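Local coordinates for protein arabinan-endo 1,5-alpha-l-arabinase (Bacillus subtilis, PDB 1UV4) that cleaves internal alpha-1,5-linked arabinofuranosyl bonds of linear and branched arabinan during plant cell-wall breakdown, as a secreted, calcium-binding family 43 glycoside hydrolase, at residues D257-N260 with L264-H267; K46-Q51 with P277-N282; Y197-F202 with N282-S287; I155-L160 with P187-Q192. One frame throughout, in Å; residues are numbered along the deposited sequence. Where two conformers were deposited one is given.

Interaction 1: residues D257-N260 with L264-H267; sequences DIVN and LVRH. With CA (calcium ion), chain D; EDO (1,2-ethanediol), chain G; EDO (1,2-ethanediol), chain E.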
# COMPACT_ATOMS: atom_id res chain seq x y z
N ASP A 257 1.78 -2.55 5.24
CA ASP A 257 0.72 -1.63 5.61
C ASP A 257 0.53 -1.65 7.09
O ASP A 257 0.65 -2.72 7.73
CB ASP A 257 -0.57 -2.01 4.87
CG ASP A 257 -1.54 -0.90 4.82
OD1 ASP A 257 -1.17 0.30 4.82
OD2 ASP A 257 -2.71 -1.14 4.74
N ILE A 258 0.41 -0.46 7.66
CA ILE A 258 0.18 -0.28 9.11
C ILE A 258 -1.30 -0.35 9.35
O ILE A 258 -2.08 0.44 8.74
CB ILE A 258 0.74 1.03 9.61
CG1 ILE A 258 2.27 1.04 9.46
CG2 ILE A 258 0.40 1.17 11.07
CD1 ILE A 258 2.89 2.50 9.50
N VAL A 259 -1.71 -1.27 10.21
CA VAL A 259 -3.06 -1.58 10.52
C VAL A 259 -3.32 -1.23 12.03
O VAL A 259 -2.57 -1.62 12.93
CB VAL A 259 -3.34 -3.05 10.11
CG1 VAL A 259 -4.68 -3.48 10.64
CG2 VAL A 259 -3.24 -3.19 8.60
N ASN A 260 -4.36 -0.44 12.32
CA ASN A 260 -4.69 -0.04 13.70
C ASN A 260 -3.53 0.63 14.48
O ASN A 260 -3.50 0.63 15.71
CB ASN A 260 -5.19 -1.25 14.53
CG ASN A 260 -6.46 -1.88 13.96
OD1 ASN A 260 -6.95 -1.51 12.89
ND2 ASN A 260 -7.01 -2.85 14.71
N LEU A 264 1.84 -4.51 11.72
CA LEU A 264 2.41 -4.38 10.39
C LEU A 264 2.14 -5.64 9.61
O LEU A 264 2.57 -6.72 10.01
CB LEU A 264 3.92 -4.11 10.45
CG LEU A 264 4.48 -3.69 9.09
CD1 LEU A 264 4.07 -2.31 8.69
CD2 LEU A 264 5.99 -3.84 8.98
N VAL A 265 1.40 -5.50 8.52
CA VAL A 265 1.21 -6.58 7.58
C VAL A 265 2.14 -6.34 6.41
O VAL A 265 2.46 -5.20 6.06
CB VAL A 265 -0.29 -6.72 7.10
CG1 VAL A 265 -1.21 -6.91 8.33
CG2 VAL A 265 -0.76 -5.54 6.27
N ARG A 266 2.55 -7.41 5.77
CA ARG A 266 3.39 -7.28 4.56
C ARG A 266 3.33 -8.60 3.82
O ARG A 266 2.81 -9.59 4.36
CB ARG A 266 4.84 -6.97 4.93
CG ARG A 266 5.64 -8.09 5.48
CD ARG A 266 5.89 -7.93 6.86
NE ARG A 266 6.76 -8.92 7.51
CZ ARG A 266 6.55 -9.34 8.74
NH1 ARG A 266 5.53 -8.88 9.43
NH2 ARG A 266 7.40 -10.18 9.29
N HIS A 267 3.82 -8.62 2.59
CA HIS A 267 4.06 -9.90 1.91
C HIS A 267 5.53 -10.25 2.01
O HIS A 267 6.37 -9.38 2.22
CB HIS A 267 3.57 -9.88 0.46
CG HIS A 267 4.28 -8.90 -0.44
ND1 HIS A 267 3.65 -7.82 -1.03
CD2 HIS A 267 5.57 -8.86 -0.86
CE1 HIS A 267 4.54 -7.13 -1.73
NE2 HIS A 267 5.71 -7.73 -1.63
CA CA D . -3.17 1.45 4.76
C1 EDO G . -7.53 -0.67 8.04
O1 EDO G . -6.46 -1.34 7.41
C2 EDO G . -7.19 -0.35 9.48
O2 EDO G . -8.38 -0.19 10.22
C1 EDO E . 10.25 -11.34 6.50
O1 EDO E . 9.36 -10.36 7.02
C2 EDO E . 11.08 -11.94 7.60
O2 EDO E . 12.19 -11.11 7.89
O HOH W 1 -2.20 2.46 6.64
O HOH W 2 -4.10 0.63 7.20
O HOH W 3 -4.82 3.25 4.85
O HOH W 4 -5.09 0.26 5.30
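D257 and V265 face each other as a hydrogen-bonded pair in an antiparallel beta hairpin, strands 250-259 and 263-270, which belongs to one blade of the five-bladed beta-propeller of family 43 glycoside hydrolases. D257 N donates to V265 O at 2.9 Å, and V265 N returns the favour to D257 O at 3.0 Å, the latter bond running almost in line with the carbonyl. One residue further, I258 and L264 form a non-hydrogen-bonded pair.

The D257 side chain runs outward from the strand. CB rests against V265 CG2 at 3.8 Å, its one apolar contact across the hairpin. CG then stands anti to the backbone N (chi1 -161°), which leads the carboxylate away from the partner strand and onto the calcium ion. Both oxygens bind the metal: OD1 at 2.3 Å and OD2 at 2.6 Å from the calcium. Each has a second partner, OD1 the hydroxyl of T188 and OD2 that of T16, so the group is gripped at both ends and its rotation is fixed. E135 and D77 belong to the same metal site, and four waters complete the coordination seen around the ion.

I258 and L264 share one face of the hairpin, where the leucine leans in until its CD1 meets I258 CG1 at 3.9 Å. V259 turns toward the other strand and its side chain meets that of V265 at roughly a right angle, CG2 of V259 lying 4.1 Å from CG2 of V265.

Interaction 2: residues K46-Q51 with P277-N282; sequences KNWTVQ and PKLLIN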
# COMPACT_ATOMS: atom_id res chain seq x y z
N LYS A 46 -4.64 -15.76 10.56
CA LYS A 46 -3.59 -16.71 10.23
C LYS A 46 -4.04 -17.71 9.18
O LYS A 46 -3.34 -17.95 8.20
CB LYS A 46 -3.15 -17.44 11.49
N ASN A 47 -5.23 -18.26 9.38
CA ASN A 47 -5.80 -19.22 8.45
C ASN A 47 -6.95 -18.54 7.76
O ASN A 47 -7.97 -18.22 8.37
CB ASN A 47 -6.26 -20.46 9.19
CG ASN A 47 -5.11 -21.18 9.85
OD1 ASN A 47 -4.33 -21.84 9.17
ND2 ASN A 47 -4.98 -21.02 11.14
N TRP A 48 -6.78 -18.39 6.46
CA TRP A 48 -7.59 -17.55 5.63
C TRP A 48 -8.32 -18.38 4.60
O TRP A 48 -7.85 -19.44 4.18
CB TRP A 48 -6.70 -16.53 4.90
CG TRP A 48 -5.90 -15.62 5.80
CD1 TRP A 48 -4.68 -15.85 6.33
CD2 TRP A 48 -6.31 -14.32 6.28
NE1 TRP A 48 -4.29 -14.80 7.15
CE2 TRP A 48 -5.27 -13.84 7.12
CE3 TRP A 48 -7.45 -13.52 6.11
CZ2 TRP A 48 -5.34 -12.62 7.79
CZ3 TRP A 48 -7.52 -12.30 6.80
CH2 TRP A 48 -6.47 -11.85 7.61
N THR A 49 -9.46 -17.87 4.18
CA THR A 49 -10.22 -18.45 3.10
C THR A 49 -10.37 -17.38 2.04
O THR A 49 -10.57 -16.20 2.36
CB THR A 49 -11.59 -18.94 3.61
OG1 THR A 49 -12.44 -17.82 3.85
CG2 THR A 49 -11.47 -19.69 4.92
N VAL A 50 -10.33 -17.79 0.79
CA VAL A 50 -10.44 -16.88 -0.34
C VAL A 50 -11.92 -16.58 -0.58
O VAL A 50 -12.71 -17.49 -0.74
CB VAL A 50 -9.85 -17.53 -1.62
CG1 VAL A 50 -10.03 -16.59 -2.82
CG2 VAL A 50 -8.40 -17.87 -1.40
N GLN A 51 -12.26 -15.32 -0.60
CA GLN A 51 -13.63 -14.86 -0.86
C GLN A 51 -13.79 -14.45 -2.31
O GLN A 51 -12.81 -14.30 -3.04
CB GLN A 51 -13.90 -13.64 0.02
CG GLN A 51 -13.62 -13.84 1.52
CD GLN A 51 -14.40 -15.01 2.10
OE1 GLN A 51 -13.82 -16.07 2.39
NE2 GLN A 51 -15.70 -14.83 2.29
N PRO A 277 4.38 -15.40 -2.62
CA PRO A 277 4.23 -14.36 -1.59
C PRO A 277 3.06 -14.72 -0.65
O PRO A 277 1.93 -15.01 -1.08
CB PRO A 277 3.89 -13.11 -2.40
CG PRO A 277 3.18 -13.60 -3.62
CD PRO A 277 3.82 -14.94 -3.91
N LYS A 278 3.35 -14.63 0.64
CA LYS A 278 2.39 -14.86 1.70
C LYS A 278 2.26 -13.60 2.54
O LYS A 278 3.16 -12.74 2.60
CB LYS A 278 2.84 -16.02 2.58
CG LYS A 278 3.24 -17.29 1.81
CD LYS A 278 2.03 -17.91 1.10
CE LYS A 278 2.27 -19.40 0.63
NZ LYS A 278 3.01 -20.23 1.63
N LEU A 279 1.15 -13.54 3.28
CA LEU A 279 0.86 -12.49 4.26
C LEU A 279 1.54 -12.79 5.59
O LEU A 279 1.23 -13.80 6.22
CB LEU A 279 -0.63 -12.39 4.46
CG LEU A 279 -1.15 -11.42 5.51
CD1 LEU A 279 -0.73 -10.02 5.26
CD2 LEU A 279 -2.66 -11.47 5.56
N LEU A 280 2.46 -11.91 6.02
CA LEU A 280 3.16 -12.02 7.30
C LEU A 280 2.71 -10.83 8.14
O LEU A 280 2.54 -9.71 7.67
CB LEU A 280 4.65 -11.99 7.15
CG LEU A 280 5.33 -13.29 6.75
CD1 LEU A 280 4.92 -13.82 5.42
CD2 LEU A 280 6.85 -13.11 6.78
N ILE A 281 2.50 -11.09 9.42
CA ILE A 281 1.97 -10.07 10.32
C ILE A 281 2.78 -10.04 11.62
O ILE A 281 3.03 -11.09 12.20
CB ILE A 281 0.48 -10.35 10.63
CG1 ILE A 281 -0.34 -10.55 9.34
CG2 ILE A 281 -0.08 -9.23 11.50
CD1 ILE A 281 -1.79 -10.79 9.61
N ASN A 282 3.16 -8.84 12.05
CA ASN A 282 3.84 -8.64 13.33
C ASN A 282 3.18 -7.54 14.11
O ASN A 282 2.61 -6.63 13.54
CB ASN A 282 5.29 -8.18 13.14
CG ASN A 282 6.26 -9.31 12.92
OD1 ASN A 282 6.22 -9.94 11.87
ND2 ASN A 282 7.13 -9.55 13.89
O HOH W 5 -1.55 -14.21 7.84
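An interface between two neighbouring sheets is bridged here: W48, just ahead of strand 49-54 at the outer edge of its own sheet, reaches across to L279 and I281 on strand 276-283. The indole turns its CZ2-CE2-NE1 side toward L279. L279 CD2 lies 3.7 Å from W48 CZ2 and 3.9 Å from W48 CE2, so this methyl sits above the ring plane, displaced toward the rim by those two atoms, and the two side chains cross at about a right angle. L279 places its CG anti to the backbone N (chi1 176°), which projects the branch carrying CD2 out toward the indole. I281 makes a lighter touch, its CD1 approaching the ring edge close to the plane, 4.4 Å from W48 CZ2.

The two sheets are separate blades of the five-bladed propeller, and the second includes the chain's closing strands: 4-8 pairs with 276-283, joining the two ends of the polypeptide in one blade. L40 and S42 pack on the indole from within its own blade, while V265, L12 and P15 surround L279.

The polar corner of the indole is satisfied through a water. W48 NE1 donates to it at 2.9 Å, and the same water donates to L279 O at 3.2 Å, linking the side chain of one blade to the backbone of the other. At the base of the tryptophan, W48 N is held by the side-chain oxygen of N9.

Interaction 3: residues Y197-F202 with N282-S287; sequences YLMVSF and NDLNWS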
# COMPACT_ATOMS: atom_id res chain seq x y z
N TYR A 197 5.27 9.09 10.38
CA TYR A 197 6.16 8.02 9.94
C TYR A 197 5.78 7.53 8.58
O TYR A 197 4.59 7.24 8.34
CB TYR A 197 6.13 6.83 10.91
CG TYR A 197 6.69 7.16 12.27
CD1 TYR A 197 8.06 7.04 12.56
CD2 TYR A 197 5.85 7.65 13.28
CE1 TYR A 197 8.57 7.39 13.81
CE2 TYR A 197 6.37 8.02 14.55
CZ TYR A 197 7.72 7.87 14.81
OH TYR A 197 8.23 8.21 16.05
N LEU A 198 6.75 7.44 7.69
CA LEU A 198 6.59 6.89 6.34
C LEU A 198 7.41 5.61 6.23
O LEU A 198 8.60 5.60 6.51
CB LEU A 198 7.07 7.87 5.32
CG LEU A 198 7.04 7.38 3.87
CD1 LEU A 198 5.63 7.12 3.36
CD2 LEU A 198 7.71 8.42 2.98
N MET A 199 6.77 4.51 5.86
CA MET A 199 7.46 3.31 5.43
C MET A 199 7.26 3.13 3.93
O MET A 199 6.19 3.42 3.41
CB MET A 199 6.93 2.07 6.13
CG MET A 199 6.98 2.11 7.58
SD MET A 199 6.48 0.47 8.26
CE MET A 199 6.70 0.73 9.98
N VAL A 200 8.30 2.68 3.24
CA VAL A 200 8.22 2.36 1.83
C VAL A 200 8.86 0.98 1.62
O VAL A 200 9.61 0.49 2.45
CB VAL A 200 8.90 3.41 0.94
CG1 VAL A 200 8.31 4.75 1.16
CG2 VAL A 200 10.40 3.46 1.19
N SER A 201 8.49 0.32 0.53
CA SER A 201 9.24 -0.83 0.04
C SER A 201 10.34 -0.35 -0.90
O SER A 201 10.06 0.38 -1.84
CB SER A 201 8.28 -1.77 -0.69
OG SER A 201 7.30 -2.26 0.20
N PHE A 202 11.59 -0.71 -0.63
CA PHE A 202 12.68 -0.57 -1.58
C PHE A 202 12.61 -1.83 -2.45
O PHE A 202 12.47 -2.93 -1.92
CB PHE A 202 14.05 -0.53 -0.88
CG PHE A 202 14.44 0.81 -0.29
CD1 PHE A 202 13.61 1.92 -0.36
CD2 PHE A 202 15.65 0.92 0.35
CE1 PHE A 202 13.97 3.13 0.23
CE2 PHE A 202 16.05 2.14 0.89
CZ PHE A 202 15.21 3.25 0.81
N ASN A 282 3.16 -8.84 12.05
CA ASN A 282 3.84 -8.64 13.33
C ASN A 282 3.18 -7.54 14.11
O ASN A 282 2.61 -6.63 13.54
CB ASN A 282 5.29 -8.18 13.14
CG ASN A 282 6.26 -9.31 12.92
OD1 ASN A 282 6.22 -9.94 11.87
ND2 ASN A 282 7.13 -9.55 13.89
N ASP A 283 3.32 -7.56 15.43
CA ASP A 283 3.04 -6.37 16.23
C ASP A 283 4.08 -5.32 15.91
O ASP A 283 5.23 -5.64 15.55
CB ASP A 283 3.17 -6.69 17.68
CG ASP A 283 2.23 -7.78 18.10
OD1 ASP A 283 1.00 -7.62 17.88
OD2 ASP A 283 2.61 -8.84 18.64
N LEU A 284 3.68 -4.06 16.01
CA LEU A 284 4.55 -2.91 15.80
C LEU A 284 4.61 -2.12 17.09
O LEU A 284 3.56 -1.83 17.70
CB LEU A 284 3.97 -2.01 14.71
CG LEU A 284 4.83 -1.17 13.79
CD1 LEU A 284 6.00 -1.92 13.24
CD2 LEU A 284 3.91 -0.63 12.70
N ASN A 285 5.83 -1.82 17.52
CA ASN A 285 6.14 -1.02 18.71
C ASN A 285 6.69 0.34 18.25
O ASN A 285 7.41 0.41 17.28
CB ASN A 285 7.18 -1.82 19.53
CG ASN A 285 7.60 -1.17 20.84
OD1 ASN A 285 7.51 0.02 21.03
ND2 ASN A 285 8.12 -2.00 21.76
N TRP A 286 6.30 1.43 18.89
CA TRP A 286 6.86 2.76 18.58
C TRP A 286 7.60 3.37 19.73
O TRP A 286 7.99 4.55 19.65
CB TRP A 286 5.75 3.75 18.23
CG TRP A 286 4.88 3.29 17.13
CD1 TRP A 286 3.70 2.60 17.24
CD2 TRP A 286 5.10 3.49 15.74
NE1 TRP A 286 3.20 2.35 15.99
CE2 TRP A 286 4.03 2.89 15.05
CE3 TRP A 286 6.11 4.11 14.99
CZ2 TRP A 286 3.93 2.90 13.68
CZ3 TRP A 286 6.00 4.12 13.63
CH2 TRP A 286 4.93 3.52 12.98
N SER A 287 7.70 2.64 20.83
CA SER A 287 8.20 3.21 22.06
C SER A 287 9.61 3.80 21.95
O SER A 287 9.94 4.68 22.74
CB SER A 287 8.10 2.19 23.23
OG SER A 287 8.93 1.07 23.00
O HOH W 6 7.44 7.29 18.57
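No backbone pairing joins the two segments: the CA atoms of Y197 and W286 are 10.1 Å apart, those of M199 and L284 12.4 Å, and side chains fill the interval. This is a join between two blades of the beta-propeller, where the chain leaving strand 276-283 near the C-terminus passes the Y197-M199 part of strand 195-203 in the adjacent blade.

Y197 and W286 carry most of it. The indole pushes its outer corner over one face of the phenol ring, with W286 CZ3 only 3.4 Å from Y197 CG, toward the root of the tyrosine. The planes are inclined at 44° and the six-membered rings have centroids 4.6 Å apart, so the pair is oblique, the two side chains sliding past each other in opposite directions. With its CG anti to the carbonyl carbon (chi1 -65°), Y197 carries the phenol ring out to W286.

At the far end, a water donates to Y197 OH at 2.8 Å and also to W286 O, while Y197 OH has a direct hydrogen-bond partner in the carbonyl of G289. W286 NE1 is likewise occupied, by the carbonyl of G261. Beside the aromatic pair M199 and L284 reach toward each other tip to tip, M199 CE meeting L284 CD2 at 4.1 Å; the methionine runs extended beyond CG to get there. L284 CG also lies over one face of the W286 indole, toward its rim.

An Asx turn spans the tryptophan: N285 OD1 accepts from S287 N at 2.6 Å, nearly straight, and from S287 OG as well.

Interaction 4: residues I155-L160 with P187-Q192; sequences IKLTKL and PTLTYQ. With EDO (1,2-ethanediol), chain F.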
# COMPACT_ATOMS: atom_id res chain seq x y z
N ILE A 155 7.53 8.58 -4.32
CA ILE A 155 6.33 8.69 -3.50
C ILE A 155 5.82 10.11 -3.38
O ILE A 155 6.58 11.05 -3.10
CB ILE A 155 6.62 8.13 -2.12
CG1 ILE A 155 7.26 6.73 -2.26
CG2 ILE A 155 5.34 8.06 -1.26
CD1 ILE A 155 6.51 5.71 -2.98
N LYS A 156 4.52 10.23 -3.68
CA LYS A 156 3.81 11.50 -3.69
C LYS A 156 2.74 11.50 -2.60
O LYS A 156 2.33 10.45 -2.13
CB LYS A 156 3.16 11.73 -5.03
CG LYS A 156 4.11 11.62 -6.25
CD LYS A 156 5.31 12.54 -6.18
CE LYS A 156 6.27 12.30 -7.28
NZ LYS A 156 7.41 13.26 -7.21
N LEU A 157 2.28 12.70 -2.29
CA LEU A 157 1.32 12.95 -1.22
C LEU A 157 0.39 14.12 -1.59
O LEU A 157 0.84 15.13 -2.05
CB LEU A 157 2.06 13.26 0.06
CG LEU A 157 1.24 13.62 1.29
CD1 LEU A 157 0.55 12.41 1.84
CD2 LEU A 157 2.12 14.32 2.34
N THR A 158 -0.92 13.91 -1.40
CA THR A 158 -1.88 14.98 -1.55
C THR A 158 -2.87 14.94 -0.38
O THR A 158 -3.25 13.87 0.11
CB THR A 158 -2.64 14.87 -2.90
OG1 THR A 158 -3.61 15.90 -3.02
CG2 THR A 158 -3.38 13.54 -3.00
N LYS A 159 -3.34 16.11 -0.02
CA LYS A 159 -4.46 16.24 0.90
C LYS A 159 -5.69 15.76 0.15
O LYS A 159 -5.78 15.80 -1.11
CB LYS A 159 -4.64 17.68 1.39
CG LYS A 159 -5.62 17.87 2.55
CD LYS A 159 -5.48 19.28 3.15
CE LYS A 159 -6.63 19.60 4.08
NZ LYS A 159 -6.62 18.80 5.29
N LEU A 160 -6.70 15.32 0.89
CA LEU A 160 -7.98 14.93 0.34
C LEU A 160 -9.09 15.80 0.89
O LEU A 160 -9.07 16.23 2.04
CB LEU A 160 -8.29 13.47 0.69
CG LEU A 160 -7.36 12.41 0.09
CD1 LEU A 160 -7.63 11.05 0.75
CD2 LEU A 160 -7.49 12.33 -1.39
N PRO A 187 3.89 3.10 -0.32
CA PRO A 187 3.95 3.81 0.96
C PRO A 187 2.88 3.36 1.97
O PRO A 187 1.80 2.95 1.65
CB PRO A 187 3.70 5.25 0.55
CG PRO A 187 2.79 5.14 -0.62
CD PRO A 187 3.37 3.96 -1.40
N THR A 188 3.28 3.51 3.25
CA THR A 188 2.35 3.49 4.37
C THR A 188 2.77 4.60 5.33
O THR A 188 3.92 4.86 5.50
CB THR A 188 2.29 2.07 5.05
OG1 THR A 188 1.24 2.06 6.04
CG2 THR A 188 3.54 1.72 5.79
N LEU A 189 1.79 5.30 5.89
CA LEU A 189 2.04 6.53 6.62
C LEU A 189 1.10 6.61 7.79
O LEU A 189 -0.09 6.43 7.61
CB LEU A 189 1.83 7.71 5.65
CG LEU A 189 2.48 9.10 5.75
CD1 LEU A 189 3.65 9.15 6.67
CD2 LEU A 189 2.81 9.78 4.41
N THR A 190 1.64 6.92 8.98
CA THR A 190 0.85 7.02 10.20
C THR A 190 1.42 8.12 11.07
O THR A 190 2.61 8.45 10.96
CB THR A 190 0.86 5.66 10.94
OG1 THR A 190 -0.04 5.69 12.08
CG2 THR A 190 2.23 5.33 11.54
N TYR A 191 0.58 8.68 11.93
CA TYR A 191 0.99 9.68 12.90
C TYR A 191 0.96 9.06 14.31
O TYR A 191 -0.10 8.60 14.76
CB TYR A 191 0.07 10.89 12.78
CG TYR A 191 0.38 12.01 13.73
CD1 TYR A 191 1.48 12.83 13.53
CD2 TYR A 191 -0.42 12.21 14.84
CE1 TYR A 191 1.77 13.87 14.43
CE2 TYR A 191 -0.14 13.19 15.75
CZ TYR A 191 0.94 14.03 15.53
OH TYR A 191 1.17 15.02 16.47
N GLN A 192 2.12 9.02 14.98
CA GLN A 192 2.24 8.43 16.32
C GLN A 192 3.20 9.28 17.12
O GLN A 192 4.27 9.62 16.62
CB GLN A 192 2.84 7.02 16.24
CG GLN A 192 2.10 6.08 15.36
CD GLN A 192 0.77 5.66 15.93
OE1 GLN A 192 0.61 5.55 17.16
NE2 GLN A 192 -0.21 5.46 15.05
C1 EDO F . 5.49 17.61 -6.75
O1 EDO F . 6.35 17.67 -5.63
C2 EDO F . 5.13 16.17 -7.03
O2 EDO F . 5.86 15.73 -8.15
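Segments 155-160 and 187-192 come together at one end only, the CA atoms of I155 and P187 being 7.0 Å apart, and they diverge from there without any hydrogen bond between them. The closest side-chain packing is therefore at that end.

I155 and P187 interlock at a slant. I155 CG2, anti to the backbone N, presses on the proline ring at 3.7 Å from P187 CB and 3.9 Å from P187 CG. The other branch bends at chi2 (-58°), and its end, I155 CD1, meets P187 CD at 3.9 Å. Both branches of the isoleucine thus come to the same side of the proline ring plane, CG2 by the CB-CG bond and CD1 by CD. Further along, L157 CD1 lies 4.3 Å from L189 CD2, a looser contact that is also less certain because L189 was modelled in two conformers.

Each strand has polar links of its own. On the first, T158 OG1 donates to K159 O at 2.9 Å, and K156, whose CB points away from the other segment, bonds the hydroxyls of S153 and S173 through NZ. On the second, Q192 NE2 donates to T190 OG1 at 3.0 Å, in the plane of its amide, and L189 N is held by the carboxylate of E135.

The two strands belong to adjacent blades of the propeller and approach at the I155/P187 end. P187 lies about 4 Å, side chain to side chain, from D133, thought to tune the acidity of the catalytic acid, and equally near the calcium ligand E135.

Interactions 1, 3 and 4 touch one another, interaction 1 lying nearest the centre of the chain (about 9 Å from it), whereas interaction 2 lies farther out (about 16 Å), opposite interaction 4, their two centres about 25 Å apart. Interaction 1 is the link to the metal: T188, on a strand of interaction 4, hydrogen-bonds D257 through OD1 (3.2 Å from T188 OG1) and reaches I258 N (3.1 Å). Interactions 3 and 4 share a sheet, Y197 N bonding T190 O at 2.8 Å. Interactions 1 and 2 are joined by strands 263-270 and 276-283, R266 NH1 meeting N282 OD1 at 2.7 Å. N282 also starts the second segment of interaction 3, whose M199 SD packs against L264 CD1 at 3.7 Å.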